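Local coordinates for replication initiation and membrane attachment protein (Geobacillus stearothermophilus 10, PDB 5WTN), which forms a tetramer, binds a primosomal re-initiation protein and serves as a primosome component in the initiation of bacterial DNA replication, at the interface of chains A and B and the interface of chains A and C. Residues are numbered along the deposited sequence; one frame, centred on the assembly and turned at random. Chains: chain A/B/C, Replication initiation and membrane attachment protein.

Contact 1: the interface of chains A and B. Residues chain A 149, 151, 153-157; chain B 92-96, 104, 106.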
# COMPACT_ATOMS: atom_id res chain seq x y z
N ILE A 149 20.32 6.57 -15.36
CA ILE A 149 20.31 5.98 -16.69
C ILE A 149 21.46 6.56 -17.50
O ILE A 149 21.58 7.79 -17.62
CB ILE A 149 19.00 6.29 -17.43
CG1 ILE A 149 17.84 5.50 -16.82
CG2 ILE A 149 19.14 6.00 -18.94
CD1 ILE A 149 16.54 5.65 -17.59
N GLU A 151 23.07 7.70 -20.60
CA GLU A 151 22.53 8.14 -21.88
C GLU A 151 23.56 7.88 -22.95
O GLU A 151 23.21 7.65 -24.11
CB GLU A 151 22.20 9.63 -21.83
CG GLU A 151 21.11 10.01 -20.83
CD GLU A 151 19.71 9.90 -21.42
OE1 GLU A 151 19.55 9.18 -22.43
OE2 GLU A 151 18.78 10.54 -20.88
N LYS A 153 25.45 5.33 -23.50
CA LYS A 153 25.33 4.00 -24.09
C LYS A 153 23.88 3.58 -24.42
O LYS A 153 23.66 2.54 -25.03
CB LYS A 153 26.00 2.95 -23.18
CG LYS A 153 27.50 3.21 -22.88
CD LYS A 153 28.37 3.28 -24.14
CE LYS A 153 28.53 1.92 -24.84
NZ LYS A 153 28.97 2.05 -26.27
N PHE A 154 22.91 4.41 -24.05
CA PHE A 154 21.49 4.07 -24.27
C PHE A 154 20.73 5.11 -25.08
O PHE A 154 20.88 6.32 -24.87
CB PHE A 154 20.76 3.89 -22.96
CG PHE A 154 20.91 2.52 -22.36
CD1 PHE A 154 20.30 1.42 -22.96
CD2 PHE A 154 21.64 2.34 -21.20
CE1 PHE A 154 20.44 0.15 -22.40
CE2 PHE A 154 21.78 1.08 -20.64
CZ PHE A 154 21.17 -0.02 -21.24
N THR A 155 19.87 4.63 -25.97
CA THR A 155 19.16 5.49 -26.91
C THR A 155 17.63 5.23 -26.86
O THR A 155 17.19 4.08 -26.76
CB THR A 155 19.79 5.36 -28.34
OG1 THR A 155 19.22 6.36 -29.20
CG2 THR A 155 19.59 3.95 -28.94
N GLN A 156 16.85 6.31 -26.96
CA GLN A 156 15.40 6.22 -26.76
C GLN A 156 14.66 5.86 -28.05
O GLN A 156 14.68 6.61 -29.03
CB GLN A 156 14.85 7.51 -26.13
CG GLN A 156 13.36 7.48 -25.74
CD GLN A 156 12.91 8.73 -24.97
OE1 GLN A 156 13.73 9.61 -24.64
NE2 GLN A 156 11.61 8.82 -24.69
N VAL A 157 14.07 4.67 -28.04
CA VAL A 157 13.26 4.14 -29.12
C VAL A 157 11.75 4.22 -28.86
O VAL A 157 10.96 3.63 -29.59
CB VAL A 157 13.69 2.71 -29.50
CG1 VAL A 157 15.19 2.68 -29.74
CG2 VAL A 157 13.32 1.73 -28.39
N THR B 92 11.21 3.29 -23.60
CA THR B 92 12.05 2.18 -24.01
C THR B 92 13.38 2.68 -24.56
O THR B 92 13.41 3.51 -25.46
CB THR B 92 11.37 1.33 -25.09
OG1 THR B 92 10.04 0.98 -24.67
CG2 THR B 92 12.18 0.06 -25.38
N TYR B 93 14.48 2.18 -24.01
CA TYR B 93 15.80 2.52 -24.55
C TYR B 93 16.51 1.26 -25.08
O TYR B 93 16.28 0.16 -24.57
CB TYR B 93 16.65 3.18 -23.48
CG TYR B 93 16.10 4.47 -22.88
CD1 TYR B 93 16.45 5.71 -23.40
CD2 TYR B 93 15.30 4.45 -21.74
CE1 TYR B 93 15.98 6.88 -22.82
CE2 TYR B 93 14.83 5.62 -21.17
CZ TYR B 93 15.17 6.83 -21.71
OH TYR B 93 14.71 7.98 -21.14
N VAL B 94 17.37 1.41 -26.09
CA VAL B 94 18.26 0.30 -26.48
C VAL B 94 19.72 0.63 -26.18
O VAL B 94 20.12 1.80 -26.13
CB VAL B 94 18.23 -0.08 -27.99
CG1 VAL B 94 16.88 -0.60 -28.42
CG2 VAL B 94 18.67 1.10 -28.82
N HIS B 95 20.51 -0.42 -26.00
CA HIS B 95 21.95 -0.31 -25.91
C HIS B 95 22.50 -0.34 -27.31
O HIS B 95 21.93 -1.02 -28.16
CB HIS B 95 22.52 -1.49 -25.12
CG HIS B 95 23.95 -1.32 -24.73
ND1 HIS B 95 24.99 -1.43 -25.63
CD2 HIS B 95 24.52 -1.04 -23.53
CE1 HIS B 95 26.14 -1.23 -25.00
NE2 HIS B 95 25.88 -0.99 -23.73
N ALA B 96 23.57 0.42 -27.56
CA ALA B 96 24.23 0.34 -28.86
C ALA B 96 24.65 -1.11 -29.04
O ALA B 96 25.02 -1.77 -28.06
CB ALA B 96 25.43 1.26 -28.90
N LEU B 104 20.05 -5.13 -26.21
CA LEU B 104 19.76 -4.95 -24.79
C LEU B 104 18.80 -3.76 -24.60
O LEU B 104 19.11 -2.62 -24.98
CB LEU B 104 21.06 -4.71 -24.03
CG LEU B 104 20.92 -4.39 -22.54
CD1 LEU B 104 20.22 -5.51 -21.82
CD2 LEU B 104 22.27 -4.12 -21.92
N LEU B 106 16.41 -1.16 -22.17
CA LEU B 106 16.07 -0.61 -20.87
C LEU B 106 14.58 -0.28 -20.84
O LEU B 106 14.14 0.61 -21.56
CB LEU B 106 16.90 0.64 -20.58
CG LEU B 106 17.16 0.90 -19.09
CD1 LEU B 106 18.42 1.70 -18.88
CD2 LEU B 106 15.99 1.60 -18.44
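Strand 154-156 of chain A adds antiparallel to the edge of strand 90-95 of chain B. The residues that bury most are B:Tyr93, A:Phe154 and B:Val94. A:Thr155 and B:Val94 bond to each other twice through their backbones. A:Thr155 N gives to B:Val94 O at 2.8 Å, and B:Val94 N gives back to A:Thr155 O at 2.8 Å. Both donors lie in the plane of the carbonyl they meet. A:Val157 N extends the ladder to B:Thr92 O at 2.9 Å.

With CG anti to the carbonyl carbon (chi1 -83°), the A:Phe154 ring sits between B:Leu106 and B:His95. B:Leu106 CD1 lies over one face, 3.8 Å from A:Phe154 CE2. B:His95 lies on the other, its ring edge-to-face at 84°. An alanine at A:Phe154 would probably lose the packing on B:Leu106 and B:His95 and loosen this end of the strand pairing.

B:Tyr93 crosses A:Gln156 obliquely, with B:Tyr93 CE1 3.6 Å from A:Gln156 CB. On its other side, B:Tyr93 CE2 meets the tip of A:Ile149, CD1, at 4.0 Å. The shared sheet ties a segment of one subunit to the folded domain of another within the tetramer.

Contact 2: the interface of chains A and B. Residues chain A 88, 110-111, 113, 117, 124, 194; chain B 195-199.
This is a loop-on-domain interface between two copies of the protein, and it contributes to holding chains A and B together in the tetramer. An irregular stretch of chain B, residues 195-199, runs over a surface of chain A formed by loops and the helices 115-119 and 122-132. Parts of the stretch are poorly ordered, B:Asp195, B:Glu196 and B:Ser198 among them.

A:Arg110 makes the main polar contact. Its chain bends at chi3 (47°), and its guanidinium meets the B backbone edge-on at B:Glu196 C and B:Ala197 N. The same group forms a loose salt bridge, with NH1 3.9 Å from B:Asp195 OD1. The two side chains cross at about a right angle.

B:Ala197 turns its methyl toward the backbone carbonyls of A:Gly88 and A:Pro111. B:Glu196 and A:Gln117 point tip to tip, but their modelled ends overlap, so no bond can be read there. Beyond them, A:Leu124 CD1 meets the ring edge of B:Tyr199 at CE2, 3.5 Å away.

B:Glu196 O takes bonds from more than one donor. B:Ser198 OG, poorly ordered like its acceptor, gives at 2.9 Å; A:Arg110 NH2 gives at 2.7 Å, bent to 117° at the hydrogen and well above the carbonyl plane.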
# COMPACT_ATOMS: atom_id res chain seq x y z
N GLY A 88 4.87 21.93 6.91
CA GLY A 88 4.18 21.77 5.67
C GLY A 88 3.20 20.62 5.62
O GLY A 88 2.37 20.55 4.71
N ARG A 110 -1.58 17.10 4.31
CA ARG A 110 -0.74 17.20 3.13
C ARG A 110 0.27 16.06 3.11
O ARG A 110 0.77 15.62 4.14
CB ARG A 110 -0.04 18.55 3.15
CG ARG A 110 -1.02 19.72 3.24
CD ARG A 110 -0.33 21.02 2.92
NE ARG A 110 0.48 20.88 1.70
CZ ARG A 110 0.15 21.37 0.51
NH1 ARG A 110 -0.96 22.10 0.35
NH2 ARG A 110 0.95 21.14 -0.52
N PRO A 111 0.54 15.52 1.92
CA PRO A 111 1.53 14.44 1.77
C PRO A 111 2.94 14.98 1.92
O PRO A 111 3.18 16.17 1.66
CB PRO A 111 1.30 13.95 0.34
CG PRO A 111 -0.14 14.38 0.06
CD PRO A 111 -0.28 15.70 0.70
N LEU A 113 7.02 15.63 1.16
CA LEU A 113 7.73 15.87 -0.08
C LEU A 113 8.19 14.54 -0.66
O LEU A 113 8.26 13.52 0.04
CB LEU A 113 8.93 16.76 0.17
CG LEU A 113 8.71 18.23 0.47
CD1 LEU A 113 10.05 18.86 0.84
CD2 LEU A 113 8.06 18.90 -0.73
N GLN A 117 12.69 16.04 -3.69
CA GLN A 117 12.39 17.38 -3.26
C GLN A 117 12.95 17.62 -1.86
O GLN A 117 13.40 18.73 -1.52
CB GLN A 117 10.88 17.58 -3.25
CG GLN A 117 10.20 17.40 -4.60
CD GLN A 117 8.67 17.51 -4.53
OE1 GLN A 117 7.99 16.80 -3.76
NE2 GLN A 117 8.11 18.41 -5.35
N LEU A 124 15.96 21.57 4.78
CA LEU A 124 15.62 20.28 5.36
C LEU A 124 16.78 19.31 5.35
O LEU A 124 17.02 18.63 6.33
CB LEU A 124 14.41 19.67 4.66
CG LEU A 124 13.15 20.50 4.86
CD1 LEU A 124 11.95 19.92 4.11
CD2 LEU A 124 12.87 20.59 6.34
N ARG A 194 8.62 11.91 -8.56
CA ARG A 194 7.41 11.60 -9.31
C ARG A 194 7.45 12.11 -10.75
O ARG A 194 7.06 13.25 -11.01
CB ARG A 194 6.18 12.16 -8.59
CG ARG A 194 6.33 13.61 -8.15
CD ARG A 194 5.03 14.16 -7.59
NE ARG A 194 5.09 14.35 -6.15
CZ ARG A 194 4.57 15.40 -5.51
NH1 ARG A 194 3.95 16.35 -6.20
NH2 ARG A 194 4.68 15.50 -4.19
N ASP B 195 -0.38 17.69 -3.98
CA ASP B 195 -0.06 19.05 -3.59
C ASP B 195 1.22 18.82 -2.82
O ASP B 195 1.18 18.39 -1.66
CB ASP B 195 -1.12 19.64 -2.63
CG ASP B 195 -2.36 20.22 -3.35
OD1 ASP B 195 -3.10 21.02 -2.72
OD2 ASP B 195 -2.61 19.88 -4.53
N GLU B 196 2.34 19.14 -3.46
CA GLU B 196 3.64 18.95 -2.82
C GLU B 196 3.69 19.85 -1.56
O GLU B 196 3.41 21.06 -1.63
CB GLU B 196 4.79 19.24 -3.82
CG GLU B 196 6.20 19.00 -3.27
CD GLU B 196 7.31 19.25 -4.31
OE1 GLU B 196 6.98 19.64 -5.45
OE2 GLU B 196 8.51 19.06 -3.97
N ALA B 197 4.03 19.27 -0.41
CA ALA B 197 3.92 20.04 0.82
C ALA B 197 5.03 21.08 0.82
O ALA B 197 6.22 20.77 0.84
CB ALA B 197 4.04 19.13 2.04
N SER B 198 4.64 22.34 0.83
CA SER B 198 5.64 23.37 0.75
C SER B 198 5.58 24.10 2.06
O SER B 198 4.62 24.82 2.34
CB SER B 198 5.32 24.31 -0.40
OG SER B 198 4.90 23.56 -1.52
N TYR B 199 6.60 23.91 2.89
CA TYR B 199 6.63 24.66 4.11
C TYR B 199 6.78 26.13 3.75
O TYR B 199 7.26 26.45 2.69
CB TYR B 199 7.73 24.18 5.05
CG TYR B 199 9.16 24.36 4.60
CD1 TYR B 199 9.76 25.62 4.54
CD2 TYR B 199 9.95 23.25 4.31
CE1 TYR B 199 11.09 25.76 4.16
CE2 TYR B 199 11.26 23.38 3.93
CZ TYR B 199 11.84 24.63 3.86
OH TYR B 199 13.16 24.72 3.49

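Contact 3: the interface of chains A and C. Residues chain A 32, 136, 139-140, 143; chain C 51, 55, 65, 69.
Helix 134-143 of chain A, with A:Leu32 from helix 24-38, packs against helices 40-55 and 64-70 of chain C. Leucines make up much of the surface, and one arginine crosses it. C:Leu55 buries most. Its CG is anti to the backbone N (chi1 -173°), and the two methyls that branch from it meet different neighbours. CD1 lies against the A:Phe143 ring, 3.5 Å from A:Phe143 CD1, and the two side chains cross obliquely. C:Leu55 CD2 meets A:Leu140 CD2 at 3.6 Å, again obliquely. The same methyl passes A:Leu32, which runs by C:Leu55 in the opposite direction, with A:Leu32 CD1 4.1 Å from C:Leu55 CD2.

C:Arg65 crosses A:Leu136 at an oblique angle. With CG anti to its backbone N (chi1 -179°), A:Leu136 reaches out to the arginine. Its CD1 sits over the centre of one guanidinium face, 3.3 Å from C:Arg65 CZ. Its other methyl, CD2, lies 3.5 Å from the aliphatic C:Arg65 CG and also faces C:Leu69 CD2. The arginine thus offers both a flat face and a greasy stem to one leucine.

At its tip, C:Arg65 NH2 donates to the amide oxygen of A:Gln139, OE1, at 2.5 Å in a strongly bent bond. That oxygen lies in the guanidinium plane. The donor, however, stands above the amide carbonyl plane, and the two flat groups are turned 63° apart. This largely apolar, two-fold symmetric helix packing joins chains A and C in the tetramer.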
# COMPACT_ATOMS: atom_id res chain seq x y z
N LEU A 32 11.40 8.07 8.24
CA LEU A 32 12.85 8.20 8.14
C LEU A 32 13.43 9.58 7.88
O LEU A 32 14.62 9.79 8.09
CB LEU A 32 13.39 7.23 7.11
CG LEU A 32 12.87 5.81 7.27
CD1 LEU A 32 13.46 4.96 6.17
CD2 LEU A 32 13.24 5.26 8.62
N LEU A 136 24.46 7.97 8.86
CA LEU A 136 23.06 7.63 8.71
C LEU A 136 22.41 8.44 7.58
O LEU A 136 21.53 7.96 6.87
CB LEU A 136 22.34 7.83 10.03
CG LEU A 136 20.85 7.51 10.07
CD1 LEU A 136 20.60 6.16 9.43
CD2 LEU A 136 20.37 7.50 11.49
N GLN A 139 23.00 6.73 4.28
CA GLN A 139 22.19 5.52 4.16
C GLN A 139 20.77 5.89 3.76
O GLN A 139 20.14 5.20 2.96
CB GLN A 139 22.19 4.75 5.48
CG GLN A 139 23.57 4.36 5.97
CD GLN A 139 23.53 3.17 6.92
OE1 GLN A 139 22.53 2.46 7.00
NE2 GLN A 139 24.63 2.95 7.63
N LEU A 140 20.28 6.99 4.31
CA LEU A 140 18.95 7.50 3.99
C LEU A 140 18.91 7.94 2.54
O LEU A 140 18.02 7.56 1.79
CB LEU A 140 18.58 8.66 4.92
CG LEU A 140 18.28 8.30 6.37
CD1 LEU A 140 17.91 9.54 7.17
CD2 LEU A 140 17.17 7.26 6.45
N PHE A 143 19.05 4.83 0.30
CA PHE A 143 17.79 4.12 0.41
C PHE A 143 16.71 4.74 -0.47
O PHE A 143 15.88 4.03 -1.05
CB PHE A 143 17.35 4.14 1.87
CG PHE A 143 16.07 3.42 2.13
CD1 PHE A 143 16.08 2.08 2.45
CD2 PHE A 143 14.84 4.08 2.06
CE1 PHE A 143 14.89 1.39 2.70
CE2 PHE A 143 13.65 3.40 2.30
CZ PHE A 143 13.67 2.05 2.62
N GLY C 51 10.15 0.78 9.81
CA GLY C 51 11.03 1.50 8.90
C GLY C 51 12.47 1.01 8.93
O GLY C 51 13.10 0.88 7.88
N LEU C 55 15.30 -0.28 6.12
CA LEU C 55 16.47 0.59 6.03
C LEU C 55 17.76 -0.17 6.33
O LEU C 55 18.73 -0.10 5.57
CB LEU C 55 16.32 1.78 6.97
CG LEU C 55 17.41 2.83 6.85
CD1 LEU C 55 17.48 3.32 5.41
CD2 LEU C 55 17.11 3.97 7.80
N ARG C 65 20.94 5.32 17.12
CA ARG C 65 20.21 5.52 15.88
C ARG C 65 18.74 5.77 16.19
O ARG C 65 18.18 6.79 15.78
CB ARG C 65 20.35 4.30 14.97
CG ARG C 65 20.50 4.64 13.50
CD ARG C 65 20.18 3.44 12.62
NE ARG C 65 21.04 3.37 11.45
CZ ARG C 65 20.66 2.92 10.26
NH1 ARG C 65 19.41 2.51 10.08
NH2 ARG C 65 21.51 2.90 9.25
N LEU C 69 16.54 9.04 15.23
CA LEU C 69 15.46 8.98 14.25
C LEU C 69 14.17 9.40 14.90
O LEU C 69 13.35 10.10 14.29
CB LEU C 69 15.28 7.56 13.71
CG LEU C 69 16.33 6.96 12.79
CD1 LEU C 69 16.12 5.45 12.68
CD2 LEU C 69 16.25 7.60 11.41

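Contacts 1 and 2 belong to one A-B interface, yet the centres of their C-alpha atoms are about 32 Å apart. Contact 3 faces chain C; measured likewise, it lies about 19 Å from contact 2 and 33 Å from contact 1. Strands 90-95 and 104-109, used from chain B in contact 1, are flanked by A:Gly88 and A:Arg110 in contact 2. By the two-fold symmetry, this region of each subunit serves both contacts. In chain A, helix 134-143 of contact 3 leads on to strand 154-156 of contact 1. The contacts link chains A, B and C; by symmetry the fourth copy is probably tied likewise.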